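Local coordinates for RING finger protein unkempt homolog (Mus musculus, PDB 5ELH) that binds specific RNA sequences through clustered CCCH zinc fingers and represses translation, helping to establish and maintain the early morphology of cortical neurons, at residues Y91-Y96 against D126-V131. Sequence-based numbering, arbitrary orientation.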
ATOM      1  N   TYR A  91      -2.697  -8.570  13.990  1.00 14.23           N
ATOM      2  CA  TYR A  91      -1.925  -7.813  13.006  1.00 14.11           C
ATOM      3  C   TYR A  91      -1.508  -6.450  13.556  1.00 13.31           C
ATOM      4  O   TYR A  91      -1.115  -5.553  12.810  1.00 14.03           O
ATOM      5  CB  TYR A  91      -2.697  -7.704  11.691  1.00 15.42           C
ATOM      6  CG  TYR A  91      -2.896  -9.081  11.098  1.00 17.19           C
ATOM      7  CD1 TYR A  91      -4.007  -9.842  11.433  1.00 19.83           C
ATOM      8  CD2 TYR A  91      -1.938  -9.649  10.274  1.00 22.19           C
ATOM      9  CE1 TYR A  91      -4.186 -11.104  10.931  1.00 23.99           C
ATOM     10  CE2 TYR A  91      -2.103 -10.908   9.768  1.00 17.48           C
ATOM     11  CZ  TYR A  91      -3.230 -11.640  10.100  1.00 23.36           C
ATOM     12  OH  TYR A  91      -3.415 -12.912   9.603  1.00 27.03           O
ATOM     13  N   HIS A  92      -1.564  -6.333  14.873  1.00 12.96           N
ATOM     14  CA  HIS A  92      -1.130  -5.125  15.572  1.00 12.43           C
ATOM     15  C   HIS A  92       0.396  -5.031  15.573  1.00 19.44           C
ATOM     16  O   HIS A  92       1.100  -6.058  15.609  1.00 14.41           O
ATOM     17  CB  HIS A  92      -1.648  -5.159  17.011  1.00 13.99           C
ATOM     18  CG  HIS A  92      -1.768  -3.814  17.660  1.00 14.85           C
ATOM     19  ND1 HIS A  92      -0.674  -3.062  18.037  1.00 14.09           N
ATOM     20  CD2 HIS A  92      -2.858  -3.102  18.032  1.00 15.68           C
ATOM     21  CE1 HIS A  92      -1.086  -1.933  18.587  1.00 12.30           C
ATOM     22  NE2 HIS A  92      -2.406  -1.939  18.609  1.00 13.81           N
ATOM     23  N   LEU A  93       0.895  -3.800  15.522  1.00 18.20           N
ATOM     24  CA  LEU A  93       2.335  -3.519  15.598  1.00 20.61           C
ATOM     25  C   LEU A  93       3.000  -4.170  16.812  1.00 18.37           C
ATOM     26  O   LEU A  93       4.153  -4.587  16.756  1.00 18.91           O
ATOM     27  CB  LEU A  93       2.576  -2.005  15.624  1.00 15.87           C
ATOM     28  CG  LEU A  93       2.411  -1.301  14.274  1.00 18.17           C
ATOM     29  CD1 LEU A  93       2.224   0.202  14.456  1.00 16.46           C
ATOM     30  CD2 LEU A  93       3.599  -1.600  13.372  1.00 21.48           C
ATOM     31  N   ARG A  94       2.240  -4.299  17.891  1.00 14.20           N
ATOM     32  CA  ARG A  94       2.717  -4.867  19.138  1.00 16.82           C
ATOM     33  C   ARG A  94       2.980  -6.364  19.061  1.00 19.66           C
ATOM     34  O   ARG A  94       3.892  -6.870  19.714  1.00 16.84           O
ATOM     35  CB  ARG A  94       1.684  -4.605  20.236  1.00 18.82           C
ATOM     36  CG  ARG A  94       1.950  -5.317  21.555  1.00 16.40           C
ATOM     37  CD  ARG A  94       3.267  -4.879  22.170  1.00 17.70           C
ATOM     38  NE  ARG A  94       3.491  -5.516  23.462  1.00 25.78           N
ATOM     39  CZ  ARG A  94       4.082  -6.692  23.633  1.00 25.79           C
ATOM     40  NH1 ARG A  94       4.521  -7.391  22.587  1.00 21.98           N
ATOM     41  NH2 ARG A  94       4.235  -7.172  24.861  1.00 26.44           N
ATOM     42  N   TYR A  95       2.172  -7.066  18.278  1.00 13.98           N
ATOM     43  CA  TYR A  95       2.136  -8.527  18.332  1.00 14.74           C
ATOM     44  C   TYR A  95       2.423  -9.282  17.035  1.00 15.87           C
ATOM     45  O   TYR A  95       2.895 -10.422  17.085  1.00 19.58           O
ATOM     46  CB  TYR A  95       0.790  -8.981  18.880  1.00 14.62           C
ATOM     47  CG  TYR A  95       0.619  -8.720  20.350  1.00 17.61           C
ATOM     48  CD1 TYR A  95       1.514  -9.250  21.269  1.00 17.34           C
ATOM     49  CD2 TYR A  95      -0.442  -7.956  20.826  1.00 20.30           C
ATOM     50  CE1 TYR A  95       1.369  -9.036  22.610  1.00 17.22           C
ATOM     51  CE2 TYR A  95      -0.597  -7.726  22.183  1.00 19.72           C
ATOM     52  CZ  TYR A  95       0.318  -8.263  23.068  1.00 17.91           C
ATOM     53  OH  TYR A  95       0.187  -8.067  24.415  1.00 21.47           O
ATOM     54  N   TYR A  96       2.157  -8.681  15.883  1.00 16.45           N
ATOM     55  CA  TYR A  96       2.314  -9.395  14.612  1.00 16.56           C
ATOM     56  C   TYR A  96       3.710 -10.011  14.457  1.00 19.13           C
ATOM     57  O   TYR A  96       4.724  -9.325  14.571  1.00 16.64           O
ATOM     58  CB  TYR A  96       2.011  -8.461  13.439  1.00 19.82           C
ATOM     59  CG  TYR A  96       2.137  -9.091  12.077  1.00 16.08           C
ATOM     60  CD1 TYR A  96       1.278 -10.104  11.666  1.00 16.64           C
ATOM     61  CD2 TYR A  96       3.102  -8.656  11.187  1.00 17.53           C
ATOM     62  CE1 TYR A  96       1.394 -10.676  10.412  1.00 22.73           C
ATOM     63  CE2 TYR A  96       3.226  -9.221   9.931  1.00 23.44           C
ATOM     64  CZ  TYR A  96       2.367 -10.224   9.548  1.00 24.30           C
ATOM     65  OH  TYR A  96       2.500 -10.771   8.302  1.00 23.70           O
ATOM     66  N   ASP A 126      11.491 -15.338  10.476  1.00 37.97           N
ATOM     67  CA  ASP A 126      10.221 -14.688  10.180  1.00 28.98           C
ATOM     68  C   ASP A 126       9.769 -13.829  11.351  1.00 24.45           C
ATOM     69  O   ASP A 126       8.711 -13.219  11.293  1.00 23.10           O
ATOM     70  CB  ASP A 126       9.160 -15.750   9.861  1.00 31.30           C
ATOM     71  CG  ASP A 126       7.909 -15.177   9.206  1.00 39.13           C
ATOM     72  OD1 ASP A 126       7.984 -14.120   8.542  1.00 46.39           O
ATOM     73  OD2 ASP A 126       6.836 -15.804   9.346  1.00 38.06           O
ATOM     74  N   LEU A 127      10.570 -13.778  12.416  1.00 25.27           N
ATOM     75  CA  LEU A 127      10.213 -12.984  13.594  1.00 27.82           C
ATOM     76  C   LEU A 127      10.476 -11.503  13.373  1.00 24.43           C
ATOM     77  O   LEU A 127      11.383 -11.128  12.634  1.00 30.67           O
ATOM     78  CB  LEU A 127      11.015 -13.437  14.811  1.00 26.41           C
ATOM     79  CG  LEU A 127      10.639 -14.786  15.413  1.00 30.88           C
ATOM     80  CD1 LEU A 127      11.750 -15.282  16.332  1.00 33.45           C
ATOM     81  CD2 LEU A 127       9.325 -14.676  16.166  1.00 35.16           C
ATOM     82  N   ARG A 128       9.666 -10.662  14.002  1.00 22.43           N
ATOM     83  CA  ARG A 128       9.993  -9.252  14.137  1.00 25.69           C
ATOM     84  C   ARG A 128       9.948  -8.891  15.608  1.00 25.88           C
ATOM     85  O   ARG A 128       9.313  -9.579  16.408  1.00 21.76           O
ATOM     86  CB  ARG A 128       9.025  -8.369  13.342  1.00 22.94           C
ATOM     87  CG  ARG A 128       7.568  -8.573  13.678  1.00 22.42           C
ATOM     88  CD  ARG A 128       6.682  -7.730  12.776  1.00 22.40           C
ATOM     89  NE  ARG A 128       6.646  -6.336  13.205  1.00 20.94           N
ATOM     90  CZ  ARG A 128       5.851  -5.853  14.160  1.00 22.62           C
ATOM     91  NH1 ARG A 128       5.008  -6.640  14.813  1.00 15.31           N
ATOM     92  NH2 ARG A 128       5.917  -4.569  14.477  1.00 16.84           N
ATOM     93  N   SER A 129      10.636  -7.813  15.965  1.00 24.24           N
ATOM     94  CA  SER A 129      10.590  -7.317  17.323  1.00 25.76           C
ATOM     95  C   SER A 129       9.270  -6.592  17.492  1.00 25.01           C
ATOM     96  O   SER A 129       8.784  -5.956  16.555  1.00 21.87           O
ATOM     97  CB  SER A 129      11.749  -6.363  17.577  1.00 28.76           C
ATOM     98  OG  SER A 129      12.987  -6.984  17.272  1.00 35.61           O
ATOM     99  N   PRO A 130       8.667  -6.700  18.681  1.00 21.13           N
ATOM    100  CA  PRO A 130       7.469  -5.895  18.887  1.00 17.66           C
ATOM    101  C   PRO A 130       7.736  -4.393  18.805  1.00 20.42           C
ATOM    102  O   PRO A 130       8.880  -3.947  18.925  1.00 19.87           O
ATOM    103  CB  PRO A 130       7.009  -6.296  20.296  1.00 19.17           C
ATOM    104  CG  PRO A 130       8.090  -7.113  20.877  1.00 24.21           C
ATOM    105  CD  PRO A 130       8.893  -7.658  19.773  1.00 22.06           C
ATOM    106  N   VAL A 131       6.677  -3.634  18.537  1.00 20.68           N
ATOM    107  CA  VAL A 131       6.668  -2.189  18.767  1.00 22.10           C
ATOM    108  C   VAL A 131       5.849  -1.997  20.036  1.00 22.97           C
ATOM    109  O   VAL A 131       4.752  -2.530  20.147  1.00 18.27           O
ATOM    110  CB  VAL A 131       6.002  -1.422  17.607  1.00 20.66           C
ATOM    111  CG1 VAL A 131       5.721   0.044  17.991  1.00 22.12           C
ATOM    112  CG2 VAL A 131       6.867  -1.486  16.361  1.00 26.91           C
TER
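The guanidinium of Arg-128 meets the carbonyls of Leu-93 and Tyr-96 at its edge, close to its own plane. NH1 and NH2 both donate to Leu-93 O, end-on. The NH2 bond, 2.9 Å to Leu-93 O, lies in the carbonyl plane on a lone pair; NH1 comes to the same oxygen from above that plane. NH1 also gives a straighter bond to Tyr-96 O, 2.7 Å long with 167° at the hydrogen, again on a lone pair. The Arg-128 chain bends at chi3 (-79°), which sets NE off the line of the chain. The side chain crosses that of Tyr-96 at about a right angle, with Arg-128 CD 4.0 Å from Tyr-96 CD2. On the other flat groups, Arg-94 CG sits over the centre of one Tyr-95 face, and Tyr-95 CE1 lies over one face of the Arg-94 guanidinium, offset toward its rim. Arg-94 N donates to His-92 ND1 in the plane of the imidazole, whose NE2 is hydrogen-bonded to Tyr-55 O.

Leu-93 O takes a third bond, from Val-131 N at 3.2 Å. Beside it, the CB atoms of Leu-93 and Val-131 pack 4.0 Å apart. Arg-94 CA makes a CH...O contact with Val-131 O, and Pro-130 CB lies 3.6 Å from Arg-94 NH1. Arg-94 O is buried here without a polar partner. An alanine at Arg-128 would probably leave Tyr-96 O without this donor and Leu-93 O with Val-131 N alone from the facing segment, so the two loops would be less firmly joined.

The contact joins the chain just before the zinc ligands of the third CCCH finger, Cys-101, Cys-111, Cys-118 and His-122, to the chain just after them. Residues 91-96 follow helix 87-90. Helix 3-10 packs on Tyr-96 through Tyr-7 and Leu-8, and touches Arg-128 through His-4. Helix 134-142 supplies Glu-136, which forms a salt bridge with Arg-94.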